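Local coordinates for protein amidohydrolase (Pseudomonas aeruginosa, PDB 2I5G) that probably acts as a metal-dependent dipeptidase of the M19 (membrane dipeptidase) family, at residues K59-N64 with T86-G91; T296-G301 with R305-V310. The protein carries 2 engineered substitutions. One frame throughout, in Å; residues are numbered along the deposited sequence.

Contact 1 of 2, residues K59-N64 with T86-G91; sequences KLIRDN and TGILYG
Ile61 and Tyr90 share a first torsion of -68°, which sets Ile61 CG1 and Tyr90 CG each beside its own backbone N and anti to the carbonyl carbon. Ile61 then runs on extended (chi2 -178°), carrying CD1 off the helix toward the strand, while the tyrosine comes from the opposite direction and brings its hydroxyl end to the helix. Ile61 CD1 lies 3.5 Å from Tyr90 OH and 4.2 Å from Tyr90 CZ, so the phenol end is what the methyl touches. Ile61 CD1 also meets Ile88 CG2 at 4.3 Å. One methyl thus serves both strand residues, and no hydrogen bond joins the segments; they meet by van der Waals contact of buried side chains. The Tyr90 hydroxyl has a polar partner one turn back in the helix, a weak hydrogen bond with Asn58 ND2.

Around this point the helix ends. Asn64 is the first residue to leave helical geometry, and its ND2 donates to Leu60 O at 2.7 Å, with an N-H...O angle of 142° and the donor tilted out of the carbonyl plane. Asn64 OD1 is held by Arg23, so both ends of the amide are occupied and its rotation is fixed. On the exposed side, Lys59 NZ pairs with Asp63 OD2 at 3.5 Å.

This is the inner face of helix 47-63 laid on strand 86-92 of a parallel sheet, the helix-on-strand layer expected of a TIM-barrel family. Val68 and Pro70 of strand 68-70 also pack against Ile61, and Phe26 of helix 23-31 touches Leu60 and Ile88.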
loop_
_atom_site.group_PDB
_atom_site.type_symbol
_atom_site.label_atom_id
_atom_site.label_comp_id
_atom_site.label_asym_id
_atom_site.label_seq_id
_atom_site.Cartn_x
_atom_site.Cartn_y
_atom_site.Cartn_z
ATOM N N LYS A 59 -14.730 -25.766 1.774
ATOM C CA LYS A 59 -16.030 -26.413 1.663
ATOM C C LYS A 59 -16.165 -27.230 0.378
ATOM O O LYS A 59 -16.691 -28.347 0.392
ATOM C CB LYS A 59 -17.153 -25.379 1.732
ATOM C CG LYS A 59 -18.531 -26.012 1.729
ATOM C CD LYS A 59 -19.639 -24.979 1.749
ATOM C CE LYS A 59 -20.979 -25.670 1.691
ATOM N NZ LYS A 59 -21.079 -26.677 2.783
ATOM N N LEU A 60 -15.703 -26.678 -0.736
ATOM C CA LEU A 60 -15.783 -27.405 -1.992
ATOM C C LEU A 60 -14.943 -28.668 -1.907
ATOM O O LEU A 60 -15.356 -29.729 -2.375
ATOM C CB LEU A 60 -15.310 -26.529 -3.149
ATOM C CG LEU A 60 -16.407 -25.587 -3.645
ATOM C CD1 LEU A 60 -15.813 -24.439 -4.439
ATOM C CD2 LEU A 60 -17.392 -26.394 -4.483
ATOM N N ILE A 61 -13.769 -28.561 -1.298
ATOM C CA ILE A 61 -12.902 -29.714 -1.153
ATOM C C ILE A 61 -13.611 -30.734 -0.276
ATOM O O ILE A 61 -13.758 -31.895 -0.649
ATOM C CB ILE A 61 -11.556 -29.324 -0.501
ATOM C CG1 ILE A 61 -10.749 -28.444 -1.466
ATOM C CG2 ILE A 61 -10.793 -30.581 -0.085
ATOM C CD1 ILE A 61 -9.383 -28.046 -0.947
ATOM N N ARG A 62 -14.061 -30.286 0.889
ATOM C CA ARG A 62 -14.756 -31.160 1.828
ATOM C C ARG A 62 -15.864 -31.936 1.128
ATOM O O ARG A 62 -15.953 -33.158 1.238
ATOM C CB ARG A 62 -15.384 -30.337 2.957
ATOM C CG ARG A 62 -15.033 -30.807 4.355
ATOM C CD ARG A 62 -16.134 -30.458 5.365
ATOM N NE ARG A 62 -16.617 -29.074 5.284
ATOM C CZ ARG A 62 -15.896 -27.991 5.565
ATOM N NH1 ARG A 62 -14.630 -28.101 5.952
ATOM N NH2 ARG A 62 -16.453 -26.788 5.463
ATOM N N ASP A 63 -16.703 -31.211 0.401
ATOM C CA ASP A 63 -17.828 -31.827 -0.283
ATOM C C ASP A 63 -17.457 -32.687 -1.489
ATOM O O ASP A 63 -18.280 -33.473 -1.964
ATOM C CB ASP A 63 -18.846 -30.745 -0.681
ATOM C CG ASP A 63 -19.576 -30.149 0.528
ATOM O OD1 ASP A 63 -19.480 -30.729 1.633
ATOM O OD2 ASP A 63 -20.257 -29.110 0.376
ATOM N N ASN A 64 -16.223 -32.546 -1.973
ATOM C CA ASN A 64 -15.745 -33.316 -3.123
ATOM C C ASN A 64 -14.426 -34.009 -2.784
ATOM O O ASN A 64 -13.536 -34.093 -3.632
ATOM C CB ASN A 64 -15.518 -32.398 -4.325
ATOM C CG ASN A 64 -16.782 -31.679 -4.767
ATOM O OD1 ASN A 64 -17.686 -32.281 -5.347
ATOM N ND2 ASN A 64 -16.848 -30.383 -4.491
ATOM N N THR A 86 -6.496 -35.240 -6.869
ATOM C CA THR A 86 -5.782 -34.021 -7.213
ATOM C C THR A 86 -5.535 -33.176 -5.983
ATOM O O THR A 86 -6.469 -32.765 -5.294
ATOM C CB THR A 86 -6.567 -33.185 -8.236
ATOM O OG1 THR A 86 -6.421 -33.767 -9.534
ATOM C CG2 THR A 86 -6.057 -31.754 -8.264
ATOM N N GLY A 87 -4.266 -32.909 -5.718
ATOM C CA GLY A 87 -3.923 -32.110 -4.563
ATOM C C GLY A 87 -4.134 -30.651 -4.878
ATOM O O GLY A 87 -3.866 -30.212 -5.997
ATOM N N ILE A 88 -4.622 -29.901 -3.896
ATOM C CA ILE A 88 -4.865 -28.478 -4.080
ATOM C C ILE A 88 -4.059 -27.644 -3.101
ATOM O O ILE A 88 -4.223 -27.748 -1.888
ATOM C CB ILE A 88 -6.371 -28.162 -3.955
ATOM C CG1 ILE A 88 -7.093 -28.734 -5.177
ATOM C CG2 ILE A 88 -6.605 -26.657 -3.854
ATOM C CD1 ILE A 88 -8.576 -28.500 -5.173
ATOM N N LEU A 89 -3.172 -26.828 -3.658
ATOM C CA LEU A 89 -2.299 -25.960 -2.882
ATOM C C LEU A 89 -2.767 -24.506 -2.991
ATOM O O LEU A 89 -2.728 -23.905 -4.068
ATOM C CB LEU A 89 -0.859 -26.112 -3.393
ATOM C CG LEU A 89 0.183 -25.028 -3.085
ATOM C CD1 LEU A 89 0.202 -24.755 -1.597
ATOM C CD2 LEU A 89 1.567 -25.466 -3.583
ATOM N N TYR A 90 -3.209 -23.945 -1.869
ATOM C CA TYR A 90 -3.697 -22.569 -1.843
ATOM C C TYR A 90 -2.639 -21.522 -2.116
ATOM O O TYR A 90 -1.559 -21.549 -1.513
ATOM C CB TYR A 90 -4.338 -22.245 -0.493
ATOM C CG TYR A 90 -5.622 -22.979 -0.230
ATOM C CD1 TYR A 90 -6.373 -23.511 -1.282
ATOM C CD2 TYR A 90 -6.118 -23.098 1.067
ATOM C CE1 TYR A 90 -7.586 -24.136 -1.048
ATOM C CE2 TYR A 90 -7.335 -23.723 1.315
ATOM C CZ TYR A 90 -8.065 -24.237 0.252
ATOM O OH TYR A 90 -9.279 -24.834 0.489
ATOM N N GLY A 91 -2.971 -20.581 -3.001
ATOM C CA GLY A 91 -2.049 -19.511 -3.330
ATOM C C GLY A 91 -2.690 -18.134 -3.403
ATOM O O GLY A 91 -3.899 -18.002 -3.639
#

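Contact 2 of 2, residues T296-G301 with R305-V310; sequences TLLKRG and RVVRKV. Engineered in segment 296-301: Lys299 (natural residue Glu).
No flat group takes part where Leu298 meets Val307; the nearby guanidinium of Arg305 has Val306 CG2 over one face, 4.1 Å above its plane and offset toward the rim, and belongs to the far side of its helix. The contact itself is aliphatic, between two consecutive helices, 291-299 and 304-323, joined by a tight turn that starts with a Schellman motif at Gly301.

Leu298 CG stands anti to its own N (chi1 -159°), which brings the branch round to the second helix although the CB itself does not point there. Its CD1 reaches Val307 CG2 at 3.9 Å, the two side chains crossing at about a right angle. One turn further along the second helix, Leu297 CD1 rests on Val310 CG1 at 4.3 Å. Two leucines thus face two valines, and no hydrogen bond passes between the segments. Met302, in the turn, touches both Leu297 and Val307, while Leu6 of helix 5-8 packs on Leu298 and Val307.

The polar groups turn elsewhere. Arg300 forms salt bridges with Asp226 and Glu233, and Arg305 and Lys309 both reach Glu241, which ties the pair of helices to helix 225-239 and the loop after it.

Gly301 leaves the helix with a positive phi of 112°, the glycine of the Schellman motif, and its N makes a weak bond of 3.4 Å back to Leu298 O.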
loop_
_atom_site.group_PDB
_atom_site.type_symbol
_atom_site.label_atom_id
_atom_site.label_comp_id
_atom_site.label_asym_id
_atom_site.label_seq_id
_atom_site.Cartn_x
_atom_site.Cartn_y
_atom_site.Cartn_z
ATOM N N THR A 296 3.333 -33.849 -26.506
ATOM C CA THR A 296 3.965 -32.869 -27.383
ATOM C C THR A 296 5.447 -32.703 -27.076
ATOM O O THR A 296 6.295 -33.049 -27.896
ATOM C CB THR A 296 3.256 -31.494 -27.300
ATOM O OG1 THR A 296 1.946 -31.597 -27.877
ATOM C CG2 THR A 296 4.045 -30.434 -28.058
ATOM N N LEU A 297 5.764 -32.175 -25.903
ATOM C CA LEU A 297 7.159 -31.997 -25.518
ATOM C C LEU A 297 7.949 -33.266 -25.838
ATOM O O LEU A 297 9.096 -33.218 -26.300
ATOM C CB LEU A 297 7.252 -31.696 -24.020
ATOM C CG LEU A 297 6.852 -30.284 -23.593
ATOM C CD1 LEU A 297 6.595 -30.261 -22.098
ATOM C CD2 LEU A 297 7.948 -29.307 -23.960
ATOM N N LEU A 298 7.304 -34.403 -25.605
ATOM C CA LEU A 298 7.905 -35.707 -25.838
ATOM C C LEU A 298 8.212 -35.943 -27.317
ATOM O O LEU A 298 9.342 -36.273 -27.684
ATOM C CB LEU A 298 6.958 -36.781 -25.311
ATOM C CG LEU A 298 7.501 -38.167 -24.983
ATOM C CD1 LEU A 298 8.693 -38.062 -24.047
ATOM C CD2 LEU A 298 6.384 -38.976 -24.334
ATOM N N LYS A 299 7.207 -35.761 -28.166
ATOM C CA LYS A 299 7.385 -35.969 -29.598
ATOM C C LYS A 299 8.144 -34.799 -30.205
ATOM O O LYS A 299 8.247 -34.671 -31.423
ATOM C CB LYS A 299 6.024 -36.137 -30.285
ATOM C CG LYS A 299 5.146 -34.892 -30.297
ATOM C CD LYS A 299 5.267 -34.127 -31.613
ATOM C CE LYS A 299 4.400 -32.865 -31.620
ATOM N NZ LYS A 299 2.940 -33.131 -31.465
ATOM N N ARG A 300 8.701 -33.958 -29.344
ATOM C CA ARG A 300 9.427 -32.792 -29.801
ATOM C C ARG A 300 10.938 -32.897 -29.603
ATOM O O ARG A 300 11.670 -31.955 -29.896
ATOM C CB ARG A 300 8.880 -31.559 -29.088
ATOM C CG ARG A 300 8.705 -30.378 -29.999
ATOM C CD ARG A 300 7.508 -29.555 -29.589
ATOM N NE ARG A 300 7.268 -28.479 -30.542
ATOM C CZ ARG A 300 8.087 -27.451 -30.720
ATOM N NH1 ARG A 300 9.194 -27.361 -30.001
ATOM N NH2 ARG A 300 7.808 -26.528 -31.627
ATOM N N GLY A 301 11.401 -34.042 -29.109
ATOM C CA GLY A 301 12.827 -34.238 -28.903
ATOM C C GLY A 301 13.284 -34.328 -27.454
ATOM O O GLY A 301 14.316 -34.933 -27.148
ATOM N N ARG A 305 13.258 -38.231 -19.095
ATOM C CA ARG A 305 13.734 -37.679 -17.829
ATOM C C ARG A 305 13.486 -36.185 -17.679
ATOM O O ARG A 305 13.037 -35.730 -16.627
ATOM C CB ARG A 305 15.223 -37.981 -17.666
ATOM C CG ARG A 305 15.738 -37.928 -16.236
ATOM C CD ARG A 305 16.879 -36.938 -16.137
ATOM N NE ARG A 305 17.601 -36.858 -17.402
ATOM C CZ ARG A 305 18.369 -35.835 -17.755
ATOM N NH1 ARG A 305 18.517 -34.810 -16.931
ATOM N NH2 ARG A 305 18.966 -35.824 -18.942
ATOM N N VAL A 306 13.786 -35.418 -18.723
ATOM C CA VAL A 306 13.569 -33.981 -18.674
ATOM C C VAL A 306 12.069 -33.721 -18.597
ATOM O O VAL A 306 11.620 -32.866 -17.845
ATOM C CB VAL A 306 14.146 -33.267 -19.922
ATOM C CG1 VAL A 306 13.876 -31.762 -19.829
ATOM C CG2 VAL A 306 15.643 -33.524 -20.032
ATOM N N VAL A 307 11.292 -34.459 -19.380
ATOM C CA VAL A 307 9.844 -34.293 -19.365
ATOM C C VAL A 307 9.287 -34.453 -17.947
ATOM O O VAL A 307 8.498 -33.625 -17.499
ATOM C CB VAL A 307 9.147 -35.314 -20.298
ATOM C CG1 VAL A 307 7.632 -35.157 -20.205
ATOM C CG2 VAL A 307 9.615 -35.112 -21.734
ATOM N N ARG A 308 9.693 -35.508 -17.240
ATOM C CA ARG A 308 9.213 -35.723 -15.875
ATOM C C ARG A 308 9.442 -34.421 -15.114
ATOM O O ARG A 308 8.593 -33.973 -14.338
ATOM C CB ARG A 308 10.006 -36.825 -15.163
ATOM C CG ARG A 308 10.471 -37.987 -16.021
ATOM C CD ARG A 308 9.449 -39.103 -16.136
ATOM N NE ARG A 308 8.966 -39.554 -14.836
ATOM C CZ ARG A 308 8.335 -40.707 -14.631
ATOM N NH1 ARG A 308 8.116 -41.543 -15.636
ATOM N NH2 ARG A 308 7.895 -41.011 -13.418
ATOM N N LYS A 309 10.608 -33.824 -15.346
ATOM C CA LYS A 309 10.995 -32.577 -14.692
ATOM C C LYS A 309 9.982 -31.476 -14.944
ATOM O O LYS A 309 9.290 -31.031 -14.032
ATOM C CB LYS A 309 12.350 -32.089 -15.209
ATOM C CG LYS A 309 13.453 -33.118 -15.220
ATOM C CD LYS A 309 13.792 -33.569 -13.824
ATOM C CE LYS A 309 15.211 -34.096 -13.784
ATOM N NZ LYS A 309 16.174 -33.073 -14.288
ATOM N N VAL A 310 9.911 -31.042 -16.197
ATOM C CA VAL A 310 9.022 -29.967 -16.594
ATOM C C VAL A 310 7.567 -30.194 -16.224
ATOM O O VAL A 310 6.851 -29.241 -15.933
ATOM C CB VAL A 310 9.116 -29.707 -18.108
ATOM C CG1 VAL A 310 8.246 -28.523 -18.483
ATOM C CG2 VAL A 310 10.562 -29.441 -18.499
#

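Overall arrangement
Contact 1 and contact 2 are separate pieces of the same M19 family domain: their centres lie 28 Å apart, their nearest atoms about 14 Å, and they do not touch. In chain order they follow in series, contact 1 falling in the first part of the fold and contact 2 near its end. The first fastens a helix to a strand of the parallel sheet; the second joins two helices to each other, with no strand involved. Both are buried, with no hydrogen bond across; Tyr90 OH and Arg300 find partners outside the segments. In M19 relatives the metal site lies at the C-terminal ends of the barrel strands, and neither contact contains a metal or ligand here.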